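Phosphatidylserine synthase (Haemophilus influenzae, PDB 3HSI) is an enzyme of the phospholipase D superfamily, its chain folded round two mixed beta sheets with helices packed against them. Local coordinates at residues C[33-38]-C[163-168]; C[48-53]-C[147-152]; C[129-134]-C[217-222]; C[351-356]-C[420-425]. All blocks are in the same frame, centred on the assembly; numbering follows the deposited sequence.

Interaction 1. Residues C[33-38]-C[163-168]; sequences GSSAEF and YLHQFE
Water 1 is the best-held polar atom here, with two grips: A36 N donates to its oxygen at 3.1 Å, and H165 ND1 lies 2.9 Å from the same oxygen, which sits at the edge of the imidazole ring, in its plane. The water thus joins the first turn of helix 35-48 to the loop between strands 151-155 and 171-179. S34 is the N-cap of this helix: S34 OG accepts from E37 N at 3.1 Å in a nearly straight bond. Farther along the helix K39 NZ bonds to Q166 OE1. Beside the water, S35 OG, in the crowded position between its own N and carbonyl carbon (chi1 49°), lies 3.5 Å from H165 CB, while S35 CB presses on Y163 O at 3.1 Å. The remaining contact centres on the F38 ring. F38, with CG anti to N, reaches L164 CD1 with CE2 at 3.8 Å, and Y163 O lies at the edge of the same ring; beyond, F38 stacks on Y175 and L164 packs on helix 64-79. No direct hydrogen bond crosses between 33-38 and 163-168, so between these two segments the polar link is a single water, alongside snug, largely buried packing.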
loop_
_atom_site.group_PDB
_atom_site.type_symbol
_atom_site.label_atom_id
_atom_site.label_comp_id
_atom_site.label_asym_id
_atom_site.label_seq_id
_atom_site.Cartn_x
_atom_site.Cartn_y
_atom_site.Cartn_z
ATOM N N GLY C 33 34.211 -9.410 -9.583
ATOM C CA GLY C 33 34.752 -8.104 -9.186
ATOM C C GLY C 33 34.018 -6.878 -9.721
ATOM O O GLY C 33 34.068 -5.814 -9.110
ATOM N N SER C 34 33.338 -7.016 -10.856
ATOM C CA SER C 34 32.890 -5.850 -11.601
ATOM C C SER C 34 31.771 -6.252 -12.528
ATOM O O SER C 34 31.572 -7.442 -12.772
ATOM C CB SER C 34 34.039 -5.355 -12.458
ATOM O OG SER C 34 34.284 -6.334 -13.454
ATOM N N SER C 35 31.080 -5.268 -13.082
ATOM C CA SER C 35 29.995 -5.523 -14.019
ATOM C C SER C 35 30.477 -6.089 -15.358
ATOM O O SER C 35 29.756 -6.817 -16.014
ATOM C CB SER C 35 29.181 -4.260 -14.250
ATOM O OG SER C 35 30.038 -3.191 -14.531
ATOM N N ALA C 36 31.703 -5.779 -15.732
ATOM C CA ALA C 36 32.290 -6.340 -16.931
ATOM C C ALA C 36 32.514 -7.834 -16.764
ATOM O O ALA C 36 32.183 -8.582 -17.668
ATOM C CB ALA C 36 33.615 -5.608 -17.311
ATOM N N GLU C 37 33.054 -8.260 -15.617
ATOM C CA GLU C 37 33.148 -9.692 -15.262
ATOM C C GLU C 37 31.781 -10.393 -15.277
ATOM O O GLU C 37 31.638 -11.517 -15.767
ATOM C CB GLU C 37 33.782 -9.884 -13.870
ATOM C CG GLU C 37 35.269 -9.696 -13.842
ATOM C CD GLU C 37 35.930 -10.020 -12.491
ATOM O OE1 GLU C 37 35.332 -10.698 -11.603
ATOM O OE2 GLU C 37 37.094 -9.581 -12.343
ATOM N N PHE C 38 30.785 -9.718 -14.727
ATOM C CA PHE C 38 29.429 -10.228 -14.692
ATOM C C PHE C 38 28.893 -10.509 -16.106
ATOM O O PHE C 38 28.382 -11.595 -16.380
ATOM C CB PHE C 38 28.546 -9.189 -13.948
ATOM C CG PHE C 38 27.074 -9.544 -13.881
ATOM C CD1 PHE C 38 26.651 -10.792 -13.373
ATOM C CD2 PHE C 38 26.122 -8.618 -14.262
ATOM C CE1 PHE C 38 25.258 -11.109 -13.284
ATOM C CE2 PHE C 38 24.749 -8.914 -14.200
ATOM C CZ PHE C 38 24.306 -10.154 -13.703
ATOM N N TYR C 163 24.150 -2.101 -16.286
ATOM C CA TYR C 163 24.453 -3.241 -15.414
ATOM C C TYR C 163 25.540 -4.148 -15.988
ATOM O O TYR C 163 26.260 -4.819 -15.229
ATOM C CB TYR C 163 23.193 -4.078 -15.117
ATOM C CG TYR C 163 22.243 -3.497 -14.078
ATOM C CD1 TYR C 163 20.944 -3.129 -14.418
ATOM C CD2 TYR C 163 22.648 -3.340 -12.753
ATOM C CE1 TYR C 163 20.062 -2.599 -13.453
ATOM C CE2 TYR C 163 21.792 -2.816 -11.787
ATOM C CZ TYR C 163 20.491 -2.463 -12.135
ATOM O OH TYR C 163 19.658 -1.941 -11.156
ATOM N N LEU C 164 25.666 -4.187 -17.309
ATOM C CA LEU C 164 26.674 -5.036 -17.946
ATOM C C LEU C 164 27.894 -4.263 -18.484
ATOM O O LEU C 164 28.773 -4.843 -19.160
ATOM C CB LEU C 164 26.009 -5.848 -19.063
ATOM C CG LEU C 164 25.311 -7.152 -18.637
ATOM C CD1 LEU C 164 24.409 -6.956 -17.456
ATOM C CD2 LEU C 164 24.509 -7.710 -19.773
ATOM N N HIS C 165 27.949 -2.960 -18.161
ATOM C CA HIS C 165 29.014 -2.081 -18.625
ATOM C C HIS C 165 29.195 -2.191 -20.140
ATOM O O HIS C 165 30.298 -2.409 -20.630
ATOM C CB HIS C 165 30.325 -2.427 -17.917
ATOM C CG HIS C 165 31.296 -1.301 -17.883
ATOM N ND1 HIS C 165 32.367 -1.272 -17.024
ATOM C CD2 HIS C 165 31.345 -0.144 -18.591
ATOM C CE1 HIS C 165 33.046 -0.153 -17.215
ATOM N NE2 HIS C 165 32.440 0.553 -18.155
ATOM N N GLN C 166 28.107 -2.021 -20.881
ATOM C CA GLN C 166 28.178 -2.102 -22.338
ATOM C C GLN C 166 29.099 -1.050 -22.974
ATOM O O GLN C 166 29.840 -1.362 -23.916
ATOM C CB GLN C 166 26.774 -2.042 -22.955
ATOM C CG GLN C 166 26.721 -2.442 -24.445
ATOM C CD GLN C 166 26.948 -3.930 -24.642
ATOM O OE1 GLN C 166 27.079 -4.683 -23.673
ATOM N NE2 GLN C 166 26.984 -4.365 -25.889
ATOM N N PHE C 167 29.023 0.197 -22.506
ATOM C CA PHE C 167 29.900 1.244 -23.043
ATOM C C PHE C 167 30.767 1.800 -21.922
ATOM O O PHE C 167 31.418 1.024 -21.233
ATOM C CB PHE C 167 29.123 2.308 -23.850
ATOM C CG PHE C 167 28.273 1.704 -24.958
ATOM C CD1 PHE C 167 26.897 1.499 -24.780
ATOM C CD2 PHE C 167 28.863 1.265 -26.149
ATOM C CE1 PHE C 167 26.107 0.906 -25.792
ATOM C CE2 PHE C 167 28.090 0.665 -27.186
ATOM C CZ PHE C 167 26.710 0.489 -27.009
ATOM N N GLU C 168 30.753 3.103 -21.709
ATOM C CA GLU C 168 31.585 3.710 -20.691
ATOM C C GLU C 168 30.941 3.673 -19.309
ATOM O O GLU C 168 31.610 3.440 -18.322
ATOM C CB GLU C 168 31.968 5.136 -21.096
HETATM O O HOH W 1 33.105 -3.147 -14.951
#

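Interaction 2. Residues C[48-53]-C[147-152]; sequences NAKKRI and VFDDTV
This is a polar contact at one end of the strands, where the chain entering strand 52-56 meets the tight hairpin between strands 146-148 and 151-155. I53 and F148 form an antiparallel non-hydrogen-bonded pair, with I53 CG1 on F148 CD2 at 3.8 Å and the ring covered further by L45 and I46. One step on, D149 N donates to R52 O at 2.9 Å. D149, second residue of the type II' turn F148-T151, has a positive phi (52°), and its carboxylate receives three successive amides. K50 N meets the syn lone pair of OD2 at 2.8 Å; OD1 takes K51 N from above the carboxylate plane and R52 N, at 2.9 Å, nearly along the C-O axis. By sequence spacing D149 is the aspartate of the phospholipase D HxKxxxxD motif, here tying the hairpin turn to the chain entering strand 52-56. Water 2 also bonds OD2. R52 starts in the crowded position (chi1 69°) and runs extended, so NE, at 2.7 Å, and NH2 both grip D149 O in the guanidinium plane. NH2 also makes a long salt bridge to D150 OD1, 3.4 Å away, R52 guanidinium and D150 carboxylate turned 77° apart, and another to D185 of helix 181-195.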
loop_
_atom_site.group_PDB
_atom_site.type_symbol
_atom_site.label_atom_id
_atom_site.label_comp_id
_atom_site.label_asym_id
_atom_site.label_seq_id
_atom_site.Cartn_x
_atom_site.Cartn_y
_atom_site.Cartn_z
ATOM N N ASN C 48 27.799 -22.491 -22.487
ATOM C CA ASN C 48 28.106 -23.841 -22.050
ATOM C C ASN C 48 26.926 -24.651 -21.559
ATOM O O ASN C 48 27.068 -25.851 -21.344
ATOM C CB ASN C 48 29.245 -23.820 -21.043
ATOM C CG ASN C 48 30.524 -23.418 -21.698
ATOM O OD1 ASN C 48 31.086 -24.184 -22.499
ATOM N ND2 ASN C 48 30.961 -22.190 -21.451
ATOM N N ALA C 49 25.772 -24.005 -21.415
ATOM C CA ALA C 49 24.571 -24.647 -20.906
ATOM C C ALA C 49 24.108 -25.779 -21.810
ATOM O O ALA C 49 24.086 -25.640 -23.034
ATOM C CB ALA C 49 23.460 -23.627 -20.736
ATOM N N LYS C 50 23.761 -26.903 -21.191
ATOM C CA LYS C 50 23.281 -28.073 -21.891
ATOM C C LYS C 50 21.844 -28.497 -21.543
ATOM O O LYS C 50 21.188 -29.107 -22.362
ATOM C CB LYS C 50 24.224 -29.253 -21.645
ATOM C CG LYS C 50 25.414 -29.294 -22.581
ATOM C CD LYS C 50 26.650 -28.934 -21.825
ATOM C CE LYS C 50 27.863 -28.769 -22.749
ATOM N NZ LYS C 50 28.980 -28.202 -21.919
ATOM N N LYS C 51 21.365 -28.179 -20.344
ATOM C CA LYS C 51 20.051 -28.631 -19.890
ATOM C C LYS C 51 19.043 -27.509 -19.688
ATOM O O LYS C 51 17.916 -27.592 -20.151
ATOM C CB LYS C 51 20.214 -29.449 -18.598
ATOM C CG LYS C 51 20.994 -30.770 -18.853
ATOM C CD LYS C 51 21.842 -31.180 -17.654
ATOM C CE LYS C 51 22.281 -32.646 -17.785
ATOM N NZ LYS C 51 22.540 -33.286 -16.444
ATOM N N ARG C 52 19.438 -26.448 -19.003
ATOM C CA ARG C 52 18.465 -25.403 -18.653
ATOM C C ARG C 52 19.104 -24.047 -18.405
ATOM O O ARG C 52 20.301 -23.966 -18.039
ATOM C CB ARG C 52 17.686 -25.800 -17.399
ATOM C CG ARG C 52 18.569 -25.792 -16.127
ATOM C CD ARG C 52 17.939 -26.586 -15.009
ATOM N NE ARG C 52 18.896 -26.722 -13.919
ATOM C CZ ARG C 52 18.670 -27.365 -12.778
ATOM N NH1 ARG C 52 17.494 -27.954 -12.540
ATOM N NH2 ARG C 52 19.631 -27.409 -11.872
ATOM N N ILE C 53 18.280 -23.011 -18.589
ATOM C CA ILE C 53 18.622 -21.644 -18.289
ATOM C C ILE C 53 17.381 -20.972 -17.730
ATOM O O ILE C 53 16.402 -20.763 -18.461
ATOM C CB ILE C 53 19.124 -20.863 -19.533
ATOM C CG1 ILE C 53 20.471 -21.439 -20.038
ATOM C CG2 ILE C 53 19.254 -19.358 -19.205
ATOM C CD1 ILE C 53 20.911 -20.939 -21.427
ATOM N N VAL C 147 20.049 -19.488 -13.239
ATOM C CA VAL C 147 20.523 -20.832 -13.098
ATOM C C VAL C 147 20.868 -21.329 -14.480
ATOM O O VAL C 147 20.034 -21.284 -15.376
ATOM C CB VAL C 147 19.463 -21.739 -12.438
ATOM C CG1 VAL C 147 19.931 -23.225 -12.404
ATOM C CG2 VAL C 147 19.082 -21.209 -11.036
ATOM N N PHE C 148 22.110 -21.783 -14.641
ATOM C CA PHE C 148 22.565 -22.401 -15.886
ATOM C C PHE C 148 22.971 -23.786 -15.499
ATOM O O PHE C 148 23.977 -23.969 -14.807
ATOM C CB PHE C 148 23.767 -21.653 -16.480
ATOM C CG PHE C 148 23.544 -20.166 -16.628
ATOM C CD1 PHE C 148 23.855 -19.297 -15.592
ATOM C CD2 PHE C 148 23.033 -19.636 -17.807
ATOM C CE1 PHE C 148 23.661 -17.945 -15.730
ATOM C CE2 PHE C 148 22.839 -18.271 -17.954
ATOM C CZ PHE C 148 23.135 -17.424 -16.923
ATOM N N ASP C 149 22.201 -24.768 -15.947
ATOM C CA ASP C 149 22.420 -26.139 -15.543
ATOM C C ASP C 149 22.486 -26.201 -14.028
ATOM O O ASP C 149 21.458 -25.925 -13.394
ATOM C CB ASP C 149 23.629 -26.750 -16.272
ATOM C CG ASP C 149 23.368 -26.907 -17.760
ATOM O OD1 ASP C 149 22.253 -26.553 -18.202
ATOM O OD2 ASP C 149 24.268 -27.377 -18.492
ATOM N N ASP C 150 23.663 -26.517 -13.468
ATOM C CA ASP C 150 23.885 -26.639 -12.023
ATOM C C ASP C 150 24.655 -25.438 -11.404
ATOM O O ASP C 150 25.177 -25.539 -10.277
ATOM C CB ASP C 150 24.646 -27.931 -11.708
ATOM C CG ASP C 150 23.808 -29.195 -11.901
ATOM O OD1 ASP C 150 22.552 -29.144 -11.818
ATOM O OD2 ASP C 150 24.427 -30.271 -12.119
ATOM N N THR C 151 24.704 -24.305 -12.113
ATOM C CA THR C 151 25.394 -23.113 -11.619
ATOM C C THR C 151 24.427 -21.946 -11.327
ATOM O O THR C 151 23.609 -21.577 -12.185
ATOM C CB THR C 151 26.532 -22.713 -12.603
ATOM O OG1 THR C 151 27.389 -23.847 -12.753
ATOM C CG2 THR C 151 27.376 -21.570 -12.088
ATOM N N VAL C 152 24.502 -21.392 -10.112
ATOM C CA VAL C 152 23.754 -20.191 -9.778
ATOM C C VAL C 152 24.622 -18.932 -9.941
ATOM O O VAL C 152 25.717 -18.847 -9.383
ATOM C CB VAL C 152 23.150 -20.248 -8.376
ATOM C CG1 VAL C 152 22.458 -18.941 -8.044
ATOM C CG2 VAL C 152 22.130 -21.380 -8.273
HETATM O O HOH W 2 26.912 -26.385 -17.989
#

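Interaction 3. Residues C[129-134]-C[217-222]; sequences GVPINT and GNIRAY
I219 has the most surface buried here, followed by Y222, P131 and T134, and the contact is mainly apolar, with no hydrogen bond passing between 129-134 and 217-222. I219 and Y222 stand three residues apart on helix 216-229, both CB atoms directed at the chain that leaves strand 127-130. The two branches of I219 divide the work. CG2, anti to the backbone N, lies against the peptide between N133 and T134, 3.3 Å from N133 C, and touches T134 CG2 at 3.9 Å. The other branch carries CD1 onto the ring of P131, 3.6 Å from its CB, the two side chains crossing obliquely. Y222, with CG anti to N (chi1 169°), stretches along the same chain and offers its edge. P131 O lies near the ring plane, 3.4 Å from CD2, so the carbonyl looks at the C-H rim and not at a face. V130 CG1 meets the tip of the ring, 3.3 Å from Y222 OH, the two side chains crossing at about a right angle. That hydroxyl is satisfied elsewhere, by a hydrogen bond with L195 O. T134 uses its methyl twice, since CG2 also lies 3.9 Å from R220 NH2, while its N-H bends back to N133 OD1, on a lone pair, at 2.8 Å. The contact joins helix 216-229 to the end of strand 127-130, which runs between strands 84-90 and 202-203. V130 and I132 rest on L141 of strand 141-142, and the second subunit approaches T134 with its R388 and R220 with its A254.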
loop_
_atom_site.group_PDB
_atom_site.type_symbol
_atom_site.label_atom_id
_atom_site.label_comp_id
_atom_site.label_asym_id
_atom_site.label_seq_id
_atom_site.Cartn_x
_atom_site.Cartn_y
_atom_site.Cartn_z
ATOM N N GLY C 129 6.026 -12.887 -18.028
ATOM C CA GLY C 129 5.801 -11.719 -17.171
ATOM C C GLY C 129 5.094 -12.107 -15.876
ATOM O O GLY C 129 4.031 -12.735 -15.899
ATOM N N VAL C 130 5.720 -11.774 -14.749
ATOM C CA VAL C 130 5.172 -12.133 -13.439
ATOM C C VAL C 130 4.592 -10.870 -12.795
ATOM O O VAL C 130 5.318 -9.934 -12.532
ATOM C CB VAL C 130 6.283 -12.690 -12.519
ATOM C CG1 VAL C 130 5.754 -12.955 -11.122
ATOM C CG2 VAL C 130 6.947 -13.921 -13.130
ATOM N N PRO C 131 3.288 -10.839 -12.529
ATOM C CA PRO C 131 2.730 -9.671 -11.818
ATOM C C PRO C 131 2.590 -9.899 -10.303
ATOM O O PRO C 131 1.787 -10.739 -9.862
ATOM C CB PRO C 131 1.362 -9.513 -12.452
ATOM C CG PRO C 131 0.986 -10.967 -12.949
ATOM C CD PRO C 131 2.238 -11.824 -12.884
ATOM N N ILE C 132 3.326 -9.116 -9.516
ATOM C CA ILE C 132 3.371 -9.278 -8.067
ATOM C C ILE C 132 2.223 -8.506 -7.396
ATOM O O ILE C 132 1.922 -8.700 -6.211
ATOM C CB ILE C 132 4.748 -8.873 -7.536
ATOM C CG1 ILE C 132 5.802 -9.895 -8.022
ATOM C CG2 ILE C 132 4.756 -8.737 -6.011
ATOM C CD1 ILE C 132 5.429 -11.366 -7.690
ATOM N N ASN C 133 1.579 -7.641 -8.152
ATOM C CA ASN C 133 0.369 -6.977 -7.673
ATOM C C ASN C 133 -0.328 -6.453 -8.902
ATOM O O ASN C 133 0.235 -6.531 -9.998
ATOM C CB ASN C 133 0.671 -5.843 -6.681
ATOM C CG ASN C 133 -0.403 -5.717 -5.612
ATOM O OD1 ASN C 133 -1.588 -5.926 -5.878
ATOM N ND2 ASN C 133 0.002 -5.384 -4.404
ATOM N N THR C 134 -1.519 -5.905 -8.707
ATOM C CA THR C 134 -2.394 -5.470 -9.796
ATOM C C THR C 134 -1.932 -4.152 -10.418
ATOM O O THR C 134 -2.340 -3.807 -11.528
ATOM C CB THR C 134 -3.857 -5.323 -9.315
ATOM O OG1 THR C 134 -3.917 -4.328 -8.298
ATOM C CG2 THR C 134 -4.409 -6.628 -8.756
ATOM N N GLY C 217 -8.252 -10.145 -10.906
ATOM C CA GLY C 217 -8.651 -11.146 -9.907
ATOM C C GLY C 217 -7.627 -12.261 -9.777
ATOM O O GLY C 217 -7.336 -12.743 -8.679
ATOM N N ASN C 218 -7.070 -12.661 -10.912
ATOM C CA ASN C 218 -6.076 -13.703 -10.936
ATOM C C ASN C 218 -4.802 -13.244 -10.272
ATOM O O ASN C 218 -4.202 -14.012 -9.511
ATOM C CB ASN C 218 -5.809 -14.124 -12.372
ATOM C CG ASN C 218 -7.036 -14.671 -13.023
ATOM O OD1 ASN C 218 -7.492 -15.778 -12.689
ATOM N ND2 ASN C 218 -7.613 -13.896 -13.939
ATOM N N ILE C 219 -4.398 -11.997 -10.562
ATOM C CA ILE C 219 -3.212 -11.410 -9.953
ATOM C C ILE C 219 -3.348 -11.464 -8.430
ATOM O O ILE C 219 -2.446 -11.953 -7.747
ATOM C CB ILE C 219 -2.959 -9.912 -10.374
ATOM C CG1 ILE C 219 -2.810 -9.685 -11.904
ATOM C CG2 ILE C 219 -1.795 -9.340 -9.584
ATOM C CD1 ILE C 219 -2.015 -10.711 -12.609
ATOM N N ARG C 220 -4.467 -10.937 -7.919
ATOM C CA ARG C 220 -4.780 -10.935 -6.504
ATOM C C ARG C 220 -4.631 -12.310 -5.867
ATOM O O ARG C 220 -3.893 -12.454 -4.914
ATOM C CB ARG C 220 -6.215 -10.428 -6.252
ATOM C CG ARG C 220 -6.298 -9.068 -5.641
ATOM C CD ARG C 220 -7.743 -8.747 -5.141
ATOM N NE ARG C 220 -8.696 -8.680 -6.252
ATOM C CZ ARG C 220 -8.755 -7.680 -7.133
ATOM N NH1 ARG C 220 -9.635 -7.727 -8.123
ATOM N NH2 ARG C 220 -7.941 -6.628 -7.020
ATOM N N ALA C 221 -5.364 -13.305 -6.359
ATOM C CA ALA C 221 -5.224 -14.680 -5.862
ATOM C C ALA C 221 -3.778 -15.218 -5.956
ATOM O O ALA C 221 -3.305 -15.956 -5.093
ATOM C CB ALA C 221 -6.182 -15.619 -6.612
ATOM N N TYR C 222 -3.074 -14.853 -7.002
ATOM C CA TYR C 222 -1.689 -15.322 -7.132
ATOM C C TYR C 222 -0.785 -14.723 -6.063
ATOM O O TYR C 222 0.049 -15.417 -5.518
ATOM C CB TYR C 222 -1.157 -14.928 -8.480
ATOM C CG TYR C 222 0.311 -15.105 -8.704
ATOM C CD1 TYR C 222 0.870 -16.366 -8.822
ATOM C CD2 TYR C 222 1.139 -13.985 -8.899
ATOM C CE1 TYR C 222 2.250 -16.518 -9.097
ATOM C CE2 TYR C 222 2.485 -14.121 -9.185
ATOM C CZ TYR C 222 3.037 -15.388 -9.296
ATOM O OH TYR C 222 4.382 -15.520 -9.582
#

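Interaction 4. Residues C[351-356]-C[420-425]; sequences LVVRLW and KVLKHY
Strand 419-421 pairs antiparallel with strand 351-356 in the mixed sheet that includes strands of the PLD-like region, and the backbone bonds between them give the register. L355 and K420 form a hydrogen-bonded pair with both bonds made directly: L355 N gives to K420 O at 2.9 Å, in the carbonyl plane, and K420 N returns to L355 O at 3.0 Å, from above that carbonyl's plane and less straight (150°). R354 and V421 are the non-hydrogen-bonded pair that follows; here R354 CA sends a C-H toward K420 O. At the next rung the exchange is half direct and half through solvent. L422 N reaches V353 O at 2.9 Å, nearly along the C=O axis, but the return bond is carried by water 3, which accepts from V353 N at 2.9 Å and donates to L422 O at 2.7 Å. The backbone groups turned inward at this rung are therefore all satisfied as the chain at L422 eases away. V353, L355 and L422 share one face, where L355 CD1 and L422 CD1 meet at 4.0 Å and helices 327-341 and 343-348 add cover. V352, R354 and V421 make up the other. R354 runs extended as far as NE, which forms a salt bridge with E302 of strand 300-306, while NH1 is hydrogen-bonded to T419, just before the K420 segment. With two polar partners setting its rotation, the guanidinium lays one face on V421, whose CG2 sits over the centre of the group, 3.8 Å from CZ.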
loop_
_atom_site.group_PDB
_atom_site.type_symbol
_atom_site.label_atom_id
_atom_site.label_comp_id
_atom_site.label_asym_id
_atom_site.label_seq_id
_atom_site.Cartn_x
_atom_site.Cartn_y
_atom_site.Cartn_z
ATOM N N LEU C 351 30.454 4.203 14.260
ATOM C CA LEU C 351 29.660 4.162 13.034
ATOM C C LEU C 351 30.506 4.707 11.912
ATOM O O LEU C 351 31.075 5.794 12.019
ATOM C CB LEU C 351 28.383 5.000 13.178
ATOM C CG LEU C 351 27.520 5.335 11.950
ATOM C CD1 LEU C 351 26.912 4.078 11.305
ATOM C CD2 LEU C 351 26.360 6.247 12.354
ATOM N N VAL C 352 30.601 3.930 10.848
ATOM C CA VAL C 352 31.329 4.307 9.655
ATOM C C VAL C 352 30.308 4.487 8.530
ATOM O O VAL C 352 29.515 3.590 8.244
ATOM C CB VAL C 352 32.400 3.244 9.276
ATOM C CG1 VAL C 352 32.997 3.522 7.871
ATOM C CG2 VAL C 352 33.546 3.261 10.324
ATOM N N VAL C 353 30.307 5.657 7.916
ATOM C CA VAL C 353 29.394 5.914 6.829
ATOM C C VAL C 353 30.283 6.160 5.643
ATOM O O VAL C 353 31.151 7.021 5.702
ATOM C CB VAL C 353 28.473 7.129 7.121
ATOM C CG1 VAL C 353 27.687 7.551 5.851
ATOM C CG2 VAL C 353 27.502 6.789 8.240
ATOM N N ARG C 354 30.092 5.392 4.584
ATOM C CA ARG C 354 30.911 5.559 3.402
ATOM C C ARG C 354 30.063 5.958 2.230
ATOM O O ARG C 354 28.983 5.401 2.035
ATOM C CB ARG C 354 31.587 4.249 3.038
ATOM C CG ARG C 354 32.870 4.041 3.724
ATOM C CD ARG C 354 33.210 2.613 3.510
ATOM N NE ARG C 354 34.350 2.228 4.314
ATOM C CZ ARG C 354 35.611 2.465 3.995
ATOM N NH1 ARG C 354 35.940 3.122 2.878
ATOM N NH2 ARG C 354 36.549 2.034 4.812
ATOM N N LEU C 355 30.549 6.917 1.457
ATOM C CA LEU C 355 29.845 7.351 0.268
ATOM C C LEU C 355 30.610 6.919 -0.983
ATOM O O LEU C 355 31.801 7.256 -1.141
ATOM C CB LEU C 355 29.684 8.863 0.260
ATOM C CG LEU C 355 28.747 9.508 1.298
ATOM C CD1 LEU C 355 28.773 11.002 1.076
ATOM C CD2 LEU C 355 27.331 9.008 1.164
ATOM N N TRP C 356 29.906 6.209 -1.867
ATOM C CA TRP C 356 30.496 5.713 -3.107
ATOM C C TRP C 356 30.265 6.720 -4.211
ATOM O O TRP C 356 29.159 7.269 -4.344
ATOM C CB TRP C 356 29.880 4.352 -3.496
ATOM C CG TRP C 356 30.540 3.631 -4.667
ATOM C CD1 TRP C 356 31.504 2.643 -4.591
ATOM C CD2 TRP C 356 30.237 3.793 -6.076
ATOM N NE1 TRP C 356 31.819 2.198 -5.868
ATOM C CE2 TRP C 356 31.081 2.893 -6.792
ATOM C CE3 TRP C 356 29.389 4.656 -6.800
ATOM C CZ2 TRP C 356 31.069 2.794 -8.198
ATOM C CZ3 TRP C 356 29.369 4.575 -8.187
ATOM C CH2 TRP C 356 30.213 3.621 -8.885
ATOM N N LYS C 420 34.431 7.224 0.197
ATOM C CA LYS C 420 35.125 8.006 1.196
ATOM C C LYS C 420 34.358 7.896 2.495
ATOM O O LYS C 420 33.115 7.846 2.497
ATOM C CB LYS C 420 35.200 9.475 0.770
ATOM C CG LYS C 420 35.807 9.685 -0.609
ATOM C CD LYS C 420 35.939 11.170 -0.909
ATOM C CE LYS C 420 36.217 11.380 -2.384
ATOM N NZ LYS C 420 37.097 12.549 -2.554
ATOM N N VAL C 421 35.093 7.889 3.590
ATOM C CA VAL C 421 34.514 7.820 4.895
ATOM C C VAL C 421 34.048 9.243 5.234
ATOM O O VAL C 421 34.815 10.204 5.186
ATOM C CB VAL C 421 35.550 7.273 5.938
ATOM C CG1 VAL C 421 35.072 7.470 7.396
ATOM C CG2 VAL C 421 35.829 5.811 5.685
ATOM N N LEU C 422 32.783 9.384 5.542
ATOM C CA LEU C 422 32.278 10.679 5.967
ATOM C C LEU C 422 32.818 10.974 7.367
ATOM O O LEU C 422 32.639 10.170 8.278
ATOM C CB LEU C 422 30.760 10.646 5.959
ATOM C CG LEU C 422 30.119 12.026 5.825
ATOM C CD1 LEU C 422 30.368 12.611 4.402
ATOM C CD2 LEU C 422 28.637 11.934 6.148
ATOM N N LYS C 423 33.505 12.094 7.542
ATOM C CA LYS C 423 34.027 12.426 8.857
ATOM C C LYS C 423 33.048 13.179 9.756
ATOM O O LYS C 423 33.186 13.158 10.976
ATOM C CB LYS C 423 35.358 13.206 8.741
ATOM N N HIS C 424 32.071 13.857 9.188
ATOM C CA HIS C 424 31.164 14.652 10.037
ATOM C C HIS C 424 29.939 14.936 9.200
ATOM O O HIS C 424 30.074 15.122 7.997
ATOM C CB HIS C 424 31.846 15.968 10.464
ATOM C CG HIS C 424 31.105 16.721 11.528
ATOM N ND1 HIS C 424 30.392 17.870 11.266
ATOM C CD2 HIS C 424 30.962 16.488 12.855
ATOM C CE1 HIS C 424 29.847 18.319 12.384
ATOM N NE2 HIS C 424 30.164 17.491 13.363
ATOM N N TYR C 425 28.748 14.973 9.815
ATOM C CA TYR C 425 27.517 15.125 9.035
ATOM C C TYR C 425 27.564 16.396 8.178
ATOM O O TYR C 425 26.895 16.477 7.142
ATOM C CB TYR C 425 26.260 15.087 9.917
ATOM C CG TYR C 425 26.040 16.305 10.792
ATOM C CD1 TYR C 425 26.597 16.369 12.075
ATOM C CD2 TYR C 425 25.280 17.388 10.342
ATOM C CE1 TYR C 425 26.417 17.491 12.888
ATOM C CE2 TYR C 425 25.049 18.524 11.181
ATOM C CZ TYR C 425 25.638 18.564 12.433
ATOM O OH TYR C 425 25.451 19.664 13.253
HETATM O O HOH W 3 31.734 7.801 9.165
#

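How the interactions relate
Interactions 1 and 3 are the buried ones, and neither has a direct hydrogen bond across: interaction 1 relies on a bridging water and interaction 3 on apolar packing. Interactions 2 and 4 are only partly buried and both involve strand pairing, but in interaction 2 it is a single pair beside a carboxylate and a guanidinium, each bonded to backbone, whereas interaction 4 rests on backbone amides and carbonyls. Interactions 2 and 3 reach the same sheet, and helix 35-48 leads along the chain from interaction 1 to the strand of interaction 2. Interaction 4 belongs to the other sheet, its centre about 41 Å from those of interactions 2 and 3. Interaction 3 alone is touched by the second subunit.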